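Local atomic coordinates of tRNA (cytosine(38)-C(5))-methyltransferase (Schizosaccharomyces pombe, PDB entry 6FDF), a protein that methylates carbon 5 of cytosine 38 in the anticodon loop of tRNA(Asp), and less efficiently tRNA(Glu), using S-adenosyl-L-methionine. Residues 156-159 with 164-167; 213-218 with 303-308; 228-233 with 238-243; 282-287 with 296-301; 288-293 with 310-315. All blocks are in the same frame, centred on the assembly; numbering follows the deposited sequence. Where two conformers were deposited one is given.

Interaction 1. Residues 156-159 with 164-167; sequences SPNQ and NSRS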
# COMPACT_ATOMS: atom_id res chain seq x y z
N SER A 156 1.02 -8.08 -7.86
CA SER A 156 1.38 -6.73 -8.27
C SER A 156 0.23 -6.14 -9.07
O SER A 156 -0.51 -6.87 -9.73
CB SER A 156 2.66 -6.74 -9.12
OG SER A 156 2.96 -5.46 -9.65
N PRO A 157 0.06 -4.81 -9.05
CA PRO A 157 -1.05 -4.21 -9.80
C PRO A 157 -0.98 -4.49 -11.30
O PRO A 157 -2.02 -4.54 -11.96
CB PRO A 157 -0.92 -2.71 -9.48
CG PRO A 157 -0.21 -2.67 -8.16
CD PRO A 157 0.75 -3.82 -8.20
N ASN A 158 0.21 -4.67 -11.85
CA ASN A 158 0.27 -4.91 -13.29
C ASN A 158 -0.20 -6.31 -13.67
O ASN A 158 -0.16 -6.66 -14.86
CB ASN A 158 1.68 -4.64 -13.83
CG ASN A 158 2.76 -5.47 -13.16
OD1 ASN A 158 2.52 -6.57 -12.68
ND2 ASN A 158 3.98 -4.93 -13.14
N GLN A 159 -0.66 -7.12 -12.71
CA GLN A 159 -1.39 -8.34 -13.00
C GLN A 159 -2.89 -8.09 -13.12
O GLN A 159 -3.64 -9.03 -13.43
CB GLN A 159 -1.14 -9.38 -11.90
CG GLN A 159 0.30 -9.79 -11.74
CD GLN A 159 0.47 -10.77 -10.60
OE1 GLN A 159 0.35 -10.40 -9.43
NE2 GLN A 159 0.72 -12.03 -10.93
N ASN A 164 1.39 -0.08 -13.14
CA ASN A 164 2.37 0.24 -12.11
C ASN A 164 2.85 -1.05 -11.47
O ASN A 164 2.05 -1.95 -11.20
CB ASN A 164 1.77 1.19 -11.05
CG ASN A 164 2.76 1.55 -9.95
OD1 ASN A 164 2.49 1.33 -8.77
ND2 ASN A 164 3.91 2.09 -10.34
N SER A 165 4.15 -1.12 -11.23
CA SER A 165 4.75 -2.23 -10.50
C SER A 165 4.70 -1.92 -9.01
O SER A 165 5.13 -0.85 -8.58
CB SER A 165 6.19 -2.46 -10.94
OG SER A 165 6.26 -2.67 -12.34
N ARG A 166 4.16 -2.86 -8.24
CA ARG A 166 4.19 -2.74 -6.78
C ARG A 166 3.96 -4.12 -6.18
O ARG A 166 2.90 -4.38 -5.60
CB ARG A 166 3.16 -1.72 -6.30
CG ARG A 166 3.33 -1.24 -4.86
CD ARG A 166 2.36 -0.10 -4.54
NE ARG A 166 2.59 0.47 -3.21
CZ ARG A 166 3.58 1.31 -2.93
NH1 ARG A 166 4.42 1.70 -3.89
NH2 ARG A 166 3.74 1.78 -1.69
N SER A 167 4.94 -5.00 -6.33
CA SER A 167 4.79 -6.37 -5.84
C SER A 167 4.75 -6.37 -4.32
O SER A 167 5.60 -5.76 -3.66
CB SER A 167 5.93 -7.26 -6.34
OG SER A 167 5.88 -7.38 -7.75
O HOH W 1 5.65 -5.64 -10.16
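Ser156 OG accepts from the backbone N of Arg166. With OG anti to its own backbone N (chi1 174°), the serine side chain reaches over to residues 164-167, and the distance from Arg166 N to Ser156 OG is 3.2 Å. The bond is almost linear, with an angle of 175° at the hydrogen. A water continues the link: it lies 2.7 Å from Ser156 OG and 3.0 Å from Ser167 OG. In Pro157 the CD and CB atoms do the touching. Its side chain and that of Arg166 cross obliquely, with Pro157 CD 3.7 Å from Arg166 CB. Farther round the ring, Pro157 CB rests 3.5 Å from Asn164 O. The two segments are the legs of the loop between strands 148-155 and 168-175, and the sequence of the second leg is consistent with motif VIII of the C5-methyltransferases. The 3-10 turn on the first leg is held from within, because Ser156 N donates to Gln159 OE1 at 2.9 Å. Beyond CB, the extended chain of Arg166 leads away from this contact. Its guanidinium bonds to the backbone oxygens of Gly313, Ser315 and Phe242.

Interaction 2. Residues 213-218 with 303-308; sequences SSYMVL and VTEKCM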
# COMPACT_ATOMS: atom_id res chain seq x y z
N SER A 213 5.54 23.42 -13.85
CA SER A 213 6.82 24.02 -13.47
C SER A 213 7.40 23.35 -12.22
O SER A 213 8.58 22.98 -12.20
CB SER A 213 6.65 25.52 -13.23
OG SER A 213 5.74 26.08 -14.17
N SER A 214 6.59 23.19 -11.18
CA SER A 214 7.11 22.65 -9.93
C SER A 214 7.45 21.17 -10.02
O SER A 214 8.12 20.65 -9.11
CB SER A 214 6.10 22.87 -8.79
OG SER A 214 4.83 22.33 -9.13
N TYR A 215 7.01 20.47 -11.06
CA TYR A 215 7.24 19.04 -11.19
C TYR A 215 8.39 18.69 -12.13
O TYR A 215 8.75 17.52 -12.23
CB TYR A 215 5.96 18.34 -11.66
CG TYR A 215 4.81 18.52 -10.70
CD1 TYR A 215 4.71 17.73 -9.56
CD2 TYR A 215 3.84 19.48 -10.92
CE1 TYR A 215 3.67 17.90 -8.67
CE2 TYR A 215 2.79 19.66 -10.04
CZ TYR A 215 2.71 18.86 -8.91
OH TYR A 215 1.67 19.02 -8.02
N MET A 216 8.97 19.68 -12.82
CA MET A 216 10.03 19.41 -13.79
C MET A 216 11.28 18.92 -13.07
O MET A 216 11.68 19.49 -12.04
CB MET A 216 10.35 20.67 -14.59
CG MET A 216 9.18 21.27 -15.34
SD MET A 216 8.33 20.12 -16.42
CE MET A 216 9.57 19.80 -17.67
N VAL A 217 11.89 17.85 -13.59
CA VAL A 217 13.11 17.34 -12.98
C VAL A 217 14.23 18.34 -13.18
O VAL A 217 14.38 18.92 -14.27
CB VAL A 217 13.46 15.96 -13.57
CG1 VAL A 217 14.68 15.37 -12.87
CG2 VAL A 217 12.27 15.01 -13.46
N LEU A 218 15.02 18.57 -12.13
CA LEU A 218 16.07 19.58 -12.19
C LEU A 218 17.20 19.15 -13.11
O LEU A 218 17.58 17.97 -13.15
CB LEU A 218 16.62 19.84 -10.78
CG LEU A 218 15.66 20.56 -9.83
CD1 LEU A 218 16.28 20.69 -8.45
CD2 LEU A 218 15.28 21.93 -10.39
N VAL A 303 -0.79 19.15 5.57
CA VAL A 303 0.08 18.17 4.93
C VAL A 303 0.35 18.61 3.50
O VAL A 303 -0.57 18.73 2.69
CB VAL A 303 -0.56 16.77 4.96
CG1 VAL A 303 0.38 15.76 4.32
CG2 VAL A 303 -0.90 16.37 6.39
N THR A 304 1.63 18.86 3.19
CA THR A 304 2.03 19.34 1.88
C THR A 304 2.11 18.19 0.88
O THR A 304 2.18 17.01 1.25
CB THR A 304 3.39 20.03 1.95
OG1 THR A 304 4.40 19.04 2.23
CG2 THR A 304 3.40 21.08 3.04
N GLU A 305 2.11 18.54 -0.41
CA GLU A 305 2.25 17.53 -1.45
C GLU A 305 3.55 16.75 -1.28
O GLU A 305 3.60 15.55 -1.55
CB GLU A 305 2.21 18.18 -2.83
CG GLU A 305 2.15 17.17 -3.95
CD GLU A 305 1.99 17.79 -5.32
OE1 GLU A 305 2.31 18.98 -5.47
OE2 GLU A 305 1.55 17.08 -6.24
N LYS A 306 4.61 17.43 -0.84
CA LYS A 306 5.87 16.75 -0.57
C LYS A 306 5.69 15.65 0.48
O LYS A 306 6.24 14.55 0.33
CB LYS A 306 6.91 17.77 -0.12
CG LYS A 306 8.34 17.28 -0.11
CD LYS A 306 9.30 18.46 -0.07
CE LYS A 306 8.98 19.45 -1.19
NZ LYS A 306 9.81 20.68 -1.12
N CYS A 307 4.92 15.92 1.53
CA CYS A 307 4.66 14.90 2.53
C CYS A 307 3.71 13.82 2.00
O CYS A 307 3.81 12.66 2.41
CB CYS A 307 4.09 15.54 3.79
SG CYS A 307 5.30 16.56 4.67
N MET A 308 2.81 14.19 1.08
CA MET A 308 1.91 13.19 0.50
C MET A 308 2.67 12.13 -0.28
O MET A 308 2.31 10.96 -0.25
CB MET A 308 0.87 13.86 -0.39
CG MET A 308 -0.29 14.50 0.36
SD MET A 308 -1.19 13.36 1.43
CE MET A 308 -1.79 12.14 0.28
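The hydroxyl of Tyr215 meets the carboxylate of Glu305, and no other pair touches between these segments. The phenol and the carboxylate arrive from opposite directions. Tyr215 OH donates to Glu305 OE2 at 2.6 Å, and Glu305 OE2 accepts with its syn lone pair, on the side of the other oxygen. Tyr215 OH is also 2.6 Å from Glu305 OE1, so the hydroxyl sits at the mouth of the carboxylate. The planes of ring and carboxylate are turned 78° apart. Glu305 OE2 lies at the edge of the ring, near its plane. Glu305 gets there by an almost fully stretched chain, with CG anti to the backbone N (chi1 -171°).

This tight spot is small. The two segments bury 85 Å² between them, and the backbones stay well apart, with Tyr215 CA 11.0 Å from Lys306 CA. Away from this spot, Ser213, Ser214, Thr304 and Lys306 are exposed to solvent.

Glu305 OE2 has a second donor, the backbone N of Ala283. The two bonds would probably favour the charged form of the carboxylate. Tyr215 OH also has a weak bond to Arg210.

Glu305 is the first residue of helix 305-313. Thr304 caps that helix, its OG1 accepting from Cys307 N at 3.2 Å. Ala283 likewise begins helix 283-289, so the carboxylate joins the starts of two successive helices. On the other side, the loop of Tyr215 precedes helix 219-225. There Tyr215 bonds through its backbone to Tyr280, and Val217 to Leu278 of strand 278-279.

Interaction 3. Residues 228-233 with 238-243; sequences QFDIVK and SCCCFT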
# COMPACT_ATOMS: atom_id res chain seq x y z
N GLN A 228 20.23 7.07 -14.49
CA GLN A 228 19.60 6.10 -13.60
C GLN A 228 18.08 6.18 -13.60
O GLN A 228 17.43 5.28 -13.05
CB GLN A 228 20.14 6.26 -12.18
CG GLN A 228 21.43 5.50 -11.93
CD GLN A 228 22.64 6.39 -11.75
OE1 GLN A 228 22.99 7.17 -12.64
NE2 GLN A 228 23.30 6.27 -10.60
N PHE A 229 17.49 7.23 -14.16
CA PHE A 229 16.03 7.32 -14.21
C PHE A 229 15.46 6.27 -15.15
O PHE A 229 16.03 5.98 -16.20
CB PHE A 229 15.58 8.70 -14.69
CG PHE A 229 15.60 9.77 -13.62
CD1 PHE A 229 14.73 9.70 -12.55
CD2 PHE A 229 16.44 10.86 -13.73
CE1 PHE A 229 14.73 10.69 -11.57
CE2 PHE A 229 16.45 11.85 -12.77
CZ PHE A 229 15.58 11.77 -11.69
N ASP A 230 14.30 5.73 -14.77
CA ASP A 230 13.44 5.02 -15.70
C ASP A 230 12.43 6.01 -16.27
O ASP A 230 11.64 6.59 -15.52
CB ASP A 230 12.71 3.86 -15.01
CG ASP A 230 11.78 3.11 -15.95
OD1 ASP A 230 12.27 2.42 -16.86
OD2 ASP A 230 10.54 3.22 -15.77
N ILE A 231 12.47 6.22 -17.59
CA ILE A 231 11.63 7.21 -18.25
C ILE A 231 10.48 6.49 -18.93
O ILE A 231 10.70 5.55 -19.71
CB ILE A 231 12.44 8.04 -19.26
CG1 ILE A 231 13.57 8.80 -18.55
CG2 ILE A 231 11.53 9.01 -20.01
CD1 ILE A 231 14.53 9.49 -19.50
N VAL A 232 9.26 6.95 -18.68
CA VAL A 232 8.07 6.41 -19.34
C VAL A 232 7.37 7.53 -20.08
O VAL A 232 7.60 8.72 -19.83
CB VAL A 232 7.11 5.71 -18.35
CG1 VAL A 232 7.82 4.58 -17.60
CG2 VAL A 232 6.51 6.72 -17.36
N LYS A 233 6.51 7.15 -21.01
CA LYS A 233 5.72 8.06 -21.81
C LYS A 233 4.24 7.81 -21.56
O LYS A 233 3.87 6.79 -20.95
CB LYS A 233 6.05 7.91 -23.30
CG LYS A 233 7.42 8.48 -23.67
CD LYS A 233 7.83 8.17 -25.12
CE LYS A 233 8.84 7.03 -25.15
NZ LYS A 233 9.54 6.92 -26.46
N SER A 238 3.43 0.46 -18.20
CA SER A 238 3.84 0.26 -16.81
C SER A 238 4.75 1.40 -16.38
O SER A 238 5.21 2.20 -17.20
CB SER A 238 4.53 -1.09 -16.59
OG SER A 238 4.60 -1.40 -15.20
N CYS A 239 5.02 1.44 -15.08
CA CYS A 239 6.03 2.32 -14.51
C CYS A 239 6.51 1.67 -13.22
O CYS A 239 5.92 0.71 -12.72
CB CYS A 239 5.48 3.73 -14.26
SG CYS A 239 4.10 3.89 -13.09
N CYS A 240 7.61 2.20 -12.69
CA CYS A 240 8.30 1.53 -11.61
C CYS A 240 7.65 1.81 -10.26
O CYS A 240 6.77 2.67 -10.11
CB CYS A 240 9.78 1.91 -11.59
SG CYS A 240 10.72 1.17 -12.96
N CYS A 241 8.09 1.06 -9.26
CA CYS A 241 7.51 1.16 -7.93
C CYS A 241 7.84 2.51 -7.30
O CYS A 241 9.00 2.95 -7.31
CB CYS A 241 8.03 0.01 -7.07
SG CYS A 241 7.31 -0.06 -5.45
N PHE A 242 6.83 3.17 -6.75
CA PHE A 242 7.02 4.43 -6.02
C PHE A 242 7.43 4.15 -4.58
O PHE A 242 6.85 3.28 -3.92
CB PHE A 242 5.74 5.26 -6.02
CG PHE A 242 5.34 5.77 -7.38
CD1 PHE A 242 6.03 6.82 -7.97
CD2 PHE A 242 4.25 5.23 -8.05
CE1 PHE A 242 5.66 7.30 -9.22
CE2 PHE A 242 3.87 5.71 -9.28
CZ PHE A 242 4.58 6.74 -9.88
N THR A 243 8.39 4.92 -4.08
CA THR A 243 8.83 4.80 -2.69
C THR A 243 8.87 6.17 -2.03
O THR A 243 8.66 7.21 -2.67
CB THR A 243 10.23 4.17 -2.58
OG1 THR A 243 11.22 5.15 -2.93
CG2 THR A 243 10.36 2.95 -3.48
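Asp230 is the first residue of 228-233 to reach across, and it meets Cys240. Its CG is anti to the backbone N (chi1 178°), which swings the carboxylate toward the thiol. Asp230 OD2 lies 3.5 Å from Cys240 SG, and Asp230 CB is 3.9 Å from the same sulfur, so the thiol lies alongside the side chain. The stronger partner of Asp230 OD2 is the hydroxyl of Ser255. Ser255 OG also bonds to Cys240 N, so one serine ties the two segments together at this end. Asp230 N bonds to a glycerol, probably from the crystallisation liquor.

Ile231 follows with its side chain on the other side of the strand, where it packs on Ile256 and Gln258. Val232 faces the contact again, as expected from the alternation of an extended chain. Its CG1 branch does the touching. Val232 CG1 lies 3.6 Å from Ser238 O and 4.2 Å from Cys239 CB. The latter is a plain apolar contact. With Lys233 the chain turns its side chain away, and Lys233 N bonds to Ser236 OG in the short connection to the second segment.

The contact is thin, with 151 Å² buried, and carries no clear hydrogen bond of its own. It lies between motifs VIII and IX and probably belongs to the family's target recognition region. It joins the edge strand 231-232 of a small three-stranded sheet to the irregular chain that returns toward strand 256-258. That strand bonds to 231-232 through Ile256 and Gln258. Farther along the returning chain, Phe242 packs on Val286 and Leu289 of helix 283-289.

Interaction 4. Residues 282-287 with 296-301; sequences TAREVA and LEWSKS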
# COMPACT_ATOMS: atom_id res chain seq x y z
N THR A 282 2.72 13.81 -10.42
CA THR A 282 2.17 14.54 -9.30
C THR A 282 1.69 13.57 -8.23
O THR A 282 1.47 12.38 -8.50
CB THR A 282 1.01 15.43 -9.75
OG1 THR A 282 -0.13 14.62 -10.02
CG2 THR A 282 1.39 16.20 -11.02
N ALA A 283 1.51 14.08 -7.01
CA ALA A 283 1.00 13.20 -5.95
C ALA A 283 -0.40 12.69 -6.28
O ALA A 283 -0.73 11.55 -5.94
CB ALA A 283 1.00 13.93 -4.60
N ARG A 284 -1.21 13.50 -6.96
CA ARG A 284 -2.52 13.03 -7.40
C ARG A 284 -2.39 11.87 -8.38
O ARG A 284 -3.15 10.90 -8.32
CB ARG A 284 -3.31 14.18 -8.04
CG ARG A 284 -4.59 13.72 -8.73
CD ARG A 284 -5.59 13.20 -7.70
NE ARG A 284 -5.98 14.23 -6.75
CZ ARG A 284 -6.62 13.98 -5.61
NH1 ARG A 284 -6.94 12.74 -5.29
NH2 ARG A 284 -6.95 14.98 -4.80
N GLU A 285 -1.42 11.95 -9.29
CA GLU A 285 -1.22 10.87 -10.25
C GLU A 285 -0.71 9.61 -9.56
O GLU A 285 -1.13 8.50 -9.90
CB GLU A 285 -0.27 11.32 -11.35
CG GLU A 285 -0.88 12.42 -12.23
CD GLU A 285 0.14 13.08 -13.14
OE1 GLU A 285 1.34 13.04 -12.82
OE2 GLU A 285 -0.28 13.67 -14.17
N VAL A 286 0.18 9.77 -8.58
CA VAL A 286 0.63 8.62 -7.80
C VAL A 286 -0.54 7.98 -7.08
O VAL A 286 -0.72 6.75 -7.09
CB VAL A 286 1.75 9.03 -6.83
CG1 VAL A 286 2.14 7.86 -5.94
CG2 VAL A 286 2.98 9.54 -7.60
N ALA A 287 -1.37 8.81 -6.43
CA ALA A 287 -2.56 8.29 -5.75
C ALA A 287 -3.46 7.52 -6.72
O ALA A 287 -3.95 6.43 -6.39
CB ALA A 287 -3.34 9.43 -5.10
N LEU A 296 -9.98 11.52 -2.28
CA LEU A 296 -8.81 11.71 -1.42
C LEU A 296 -8.32 13.14 -1.53
O LEU A 296 -8.00 13.62 -2.63
CB LEU A 296 -7.69 10.74 -1.82
CG LEU A 296 -6.37 10.92 -1.06
CD1 LEU A 296 -6.53 10.60 0.41
CD2 LEU A 296 -5.24 10.09 -1.67
N GLU A 297 -8.27 13.84 -0.40
CA GLU A 297 -7.91 15.25 -0.39
C GLU A 297 -6.89 15.51 0.71
O GLU A 297 -6.87 14.84 1.74
CB GLU A 297 -9.15 16.14 -0.20
CG GLU A 297 -9.74 16.11 1.20
CD GLU A 297 -10.82 17.17 1.40
OE1 GLU A 297 -11.64 17.37 0.48
OE2 GLU A 297 -10.84 17.81 2.48
N TRP A 298 -6.04 16.50 0.45
CA TRP A 298 -5.11 17.00 1.46
C TRP A 298 -4.95 18.51 1.43
O TRP A 298 -4.29 19.05 2.32
CB TRP A 298 -3.73 16.34 1.30
CG TRP A 298 -3.13 16.50 -0.06
CD1 TRP A 298 -2.29 17.49 -0.49
CD2 TRP A 298 -3.32 15.62 -1.18
NE1 TRP A 298 -1.95 17.28 -1.81
CE2 TRP A 298 -2.56 16.14 -2.25
CE3 TRP A 298 -4.05 14.44 -1.38
CZ2 TRP A 298 -2.52 15.53 -3.51
CZ3 TRP A 298 -4.00 13.84 -2.62
CH2 TRP A 298 -3.24 14.38 -3.67
N SER A 299 -5.53 19.20 0.44
CA SER A 299 -5.35 20.65 0.32
C SER A 299 -5.82 21.39 1.56
O SER A 299 -5.19 22.37 1.98
CB SER A 299 -6.07 21.16 -0.92
OG SER A 299 -7.46 20.88 -0.86
N LYS A 300 -6.92 20.94 2.17
CA LYS A 300 -7.46 21.59 3.37
C LYS A 300 -6.72 21.19 4.64
O LYS A 300 -7.27 21.38 5.74
CB LYS A 300 -8.95 21.28 3.52
CG LYS A 300 -9.82 21.64 2.32
CD LYS A 300 -11.24 21.11 2.51
CE LYS A 300 -11.91 20.82 1.17
NZ LYS A 300 -11.87 22.00 0.26
N SER A 301 -5.52 20.66 4.54
CA SER A 301 -4.76 20.19 5.70
C SER A 301 -3.43 20.92 5.77
O SER A 301 -3.07 21.71 4.88
CB SER A 301 -4.53 18.68 5.62
OG SER A 301 -3.58 18.38 4.62
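Arg284 lays one face of its guanidinium near the Trp298 ring and reaches the backbone oxygen of Leu296. From CB the chain sets out with CG anti to the backbone N. It then bends at chi2 (67°) and again at chi3 (62°), which brings the head toward residues 296-301. Arg284 NE comes first, 4.1 Å from Trp298 CH2. At Arg284 CZ, Trp298 CH2 lies over the centre of one guanidinium face, and the two planes are 28° apart. At the tip, NH1 and NH2 grip a single acceptor end-on. Arg284 NH1 to Leu296 O is 3.0 Å, and Arg284 NH2 to Leu296 O is 2.8 Å. The oxygen lies close to the guanidinium plane, and this two-nitrogen grip should limit turning of the head.

Alanines of the same helix complete the contact. Ala283 CB is 4.0 Å from Trp298 CZ2, and Ala287 CB is 4.0 Å from Leu296 CD2. The N terminus of the helix carries a capping box of Thr282 and Glu285.

The loop 296-301 thus packs along helix 283-289. Trp298 also touches Met308 of helix 305-313 and Ile49 of helix 44-54, so its ring lies among three helices.

Interaction 5. Residues 288-293 with 310-315; sequences RLMGFP and RLLGNS. With SAH (S-adenosyl-L-homocysteine), chain E.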
# COMPACT_ATOMS: atom_id res chain seq x y z
N ARG A 288 -3.68 8.07 -7.91
CA ARG A 288 -4.50 7.39 -8.91
C ARG A 288 -3.89 6.06 -9.33
O ARG A 288 -4.59 5.05 -9.42
CB ARG A 288 -4.68 8.29 -10.13
CG ARG A 288 -5.57 9.49 -9.91
CD ARG A 288 -5.53 10.37 -11.15
NE ARG A 288 -6.44 11.51 -11.06
CZ ARG A 288 -6.52 12.46 -11.99
NH1 ARG A 288 -5.75 12.40 -13.07
NH2 ARG A 288 -7.38 13.46 -11.84
N LEU A 289 -2.57 6.04 -9.55
CA LEU A 289 -1.93 4.79 -9.93
C LEU A 289 -2.02 3.75 -8.81
O LEU A 289 -1.96 2.55 -9.08
CB LEU A 289 -0.47 5.04 -10.32
CG LEU A 289 -0.31 5.71 -11.68
CD1 LEU A 289 1.05 6.41 -11.77
CD2 LEU A 289 -0.46 4.68 -12.79
N MET A 290 -2.15 4.19 -7.57
CA MET A 290 -2.30 3.28 -6.45
C MET A 290 -3.76 2.97 -6.12
O MET A 290 -4.03 2.27 -5.14
CB MET A 290 -1.58 3.84 -5.22
CG MET A 290 -0.07 3.89 -5.41
SD MET A 290 0.81 4.46 -3.95
CE MET A 290 2.50 4.37 -4.51
N GLY A 291 -4.69 3.46 -6.94
CA GLY A 291 -6.09 3.12 -6.81
C GLY A 291 -6.90 3.98 -5.87
O GLY A 291 -8.06 3.64 -5.60
N PHE A 292 -6.35 5.07 -5.36
CA PHE A 292 -7.11 5.94 -4.48
C PHE A 292 -8.14 6.73 -5.28
O PHE A 292 -7.86 7.14 -6.41
CB PHE A 292 -6.18 6.89 -3.73
CG PHE A 292 -5.42 6.24 -2.62
CD1 PHE A 292 -4.23 5.58 -2.86
CD2 PHE A 292 -5.92 6.27 -1.32
CE1 PHE A 292 -3.54 4.96 -1.83
CE2 PHE A 292 -5.24 5.67 -0.29
CZ PHE A 292 -4.05 5.01 -0.55
N PRO A 293 -9.32 6.96 -4.73
CA PRO A 293 -10.35 7.70 -5.46
C PRO A 293 -10.04 9.19 -5.48
O PRO A 293 -9.21 9.70 -4.73
CB PRO A 293 -11.63 7.40 -4.68
CG PRO A 293 -11.15 7.22 -3.28
CD PRO A 293 -9.80 6.52 -3.40
N ARG A 310 5.47 10.95 0.49
CA ARG A 310 6.02 10.01 1.46
C ARG A 310 4.94 9.08 1.98
O ARG A 310 5.19 7.88 2.17
CB ARG A 310 6.68 10.78 2.60
CG ARG A 310 7.72 11.77 2.12
CD ARG A 310 8.42 12.46 3.27
NE ARG A 310 9.39 13.43 2.77
CZ ARG A 310 9.38 14.73 3.06
NH1 ARG A 310 8.46 15.22 3.89
NH2 ARG A 310 10.30 15.54 2.55
N LEU A 311 3.74 9.61 2.24
CA LEU A 311 2.65 8.78 2.73
C LEU A 311 2.19 7.80 1.66
O LEU A 311 1.90 6.64 1.95
CB LEU A 311 1.49 9.67 3.19
CG LEU A 311 1.77 10.58 4.38
CD1 LEU A 311 0.59 11.50 4.67
CD2 LEU A 311 2.13 9.74 5.60
N LEU A 312 2.10 8.27 0.41
CA LEU A 312 1.70 7.40 -0.69
C LEU A 312 2.74 6.32 -0.94
O LEU A 312 2.40 5.17 -1.26
CB LEU A 312 1.46 8.24 -1.95
CG LEU A 312 0.15 9.02 -1.91
CD1 LEU A 312 0.12 10.12 -2.99
CD2 LEU A 312 -1.05 8.08 -2.08
N GLY A 313 4.02 6.66 -0.79
CA GLY A 313 5.09 5.70 -1.01
C GLY A 313 5.01 4.48 -0.12
O GLY A 313 5.55 3.43 -0.48
N ASN A 314 4.35 4.61 1.03
CA ASN A 314 4.16 3.51 1.97
C ASN A 314 2.75 2.94 1.97
O ASN A 314 2.39 2.18 2.87
CB ASN A 314 4.49 3.98 3.39
CG ASN A 314 5.96 4.19 3.60
OD1 ASN A 314 6.78 3.48 3.02
ND2 ASN A 314 6.31 5.16 4.44
N SER A 315 1.93 3.29 0.98
CA SER A 315 0.53 2.90 0.94
C SER A 315 0.33 1.65 0.10
O SER A 315 1.17 1.26 -0.71
CB SER A 315 -0.34 4.04 0.39
OG SER A 315 -0.29 5.18 1.22
N SAH E . -1.42 0.74 4.99
CA SAH E . -1.40 2.17 5.20
CB SAH E . 0.01 2.68 5.49
CG SAH E . 0.89 1.59 6.11
SD SAH E . 2.60 2.03 6.14
C SAH E . -1.99 2.87 4.02
O SAH E . -2.47 2.17 3.10
OXT SAH E . -1.98 4.12 4.01
C5' SAH E . 2.88 1.54 7.80
C4' SAH E . 2.22 2.54 8.74
O4' SAH E . 2.32 2.01 10.05
C3' SAH E . 2.88 3.92 8.73
O3' SAH E . 1.89 4.93 8.54
C2' SAH E . 3.45 4.07 10.14
O2' SAH E . 3.27 5.39 10.66
C1' SAH E . 2.64 3.06 10.95
N9 SAH E . 3.37 2.44 12.07
C8 SAH E . 4.61 1.91 12.05
N7 SAH E . 4.95 1.43 13.27
C5 SAH E . 3.91 1.64 14.10
C6 SAH E . 3.60 1.37 15.52
N6 SAH E . 4.50 0.76 16.32
N1 SAH E . 2.38 1.76 15.98
C2 SAH E . 1.48 2.37 15.19
N3 SAH E . 1.70 2.65 13.89
C4 SAH E . 2.88 2.32 13.30
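Met290 and Phe292 reach side by side toward the end of helix 305-313, where Leu312 and Ser315 receive them. The apolar contacts carry most of the interface. The side chains of Phe292 and Leu312 run alongside in opposed senses, with Phe292 CE1 4.0 Å from Leu312 CD2. The Phe292 ring turns its edge to Ser315, and Phe292 CZ lies 3.9 Å from Ser315 CB. Met290 is stretched out beyond CG (chi2 -177°), which carries its sulfur over to the helix. Met290 SD packs 4.3 Å from Leu312 CB. The same sulfur also comes close to a carbonyl, with Met290 SD 3.2 Å from Leu312 O.

No hydrogen bond crosses between the segments. The polar bonds shape each one separately. Helix 283-289 ends in a Schellman motif, with Phe292 N bonded to Ala287 O and Gly291 N to Arg288 O. Gly291 has positive phi as its C-prime residue, and the chain turns there to present Phe292. In the second segment, Ser315 N bonds to Leu312 O. In the conformer described, Ser315 OG donates to Leu311 O at 2.7 Å.

The third group is the ligand. Asn314 O comes within 3.3 Å of SAH SD, and Asn314 CB is 3.9 Å from the same sulfur. Ser315 OG lies 3.4 Å from SAH OXT, at the amino acid end of the ligand. SAH is hydrogen-bonded to Asp41, Asp62 and the backbone N of Ile20 and Ile63.

The sequences fit motif IX (residues 288-293, ending in Gly-Phe-Pro) and motif X (Gly-Asn-Ser in 310-315) of the C5-methyltransferases, with motif X lining the cofactor site.

Overall arrangement
Interaction 1 comes first along the chain and closes the short loop between strands 148-155 and 168-175 of the main sheet. Interaction 2 then spans the longest loop, from 213-218 to helix 305-313. Within that span lie interaction 3, which closes a short loop after strand 231-232 of the small sheet, and interaction 4, between helix 283-289 and the loop after it. Interaction 5 crosses both 2 and 4, since it starts inside their spans and ends at 310-315, beyond them. Interactions 4 and 5 share helix 283-289, and 2 and 5 share helix 305-313. Arg166 of interaction 1 touches both 3 and 5, which links the main sheet to the end of helix 305-313, next to the cofactor.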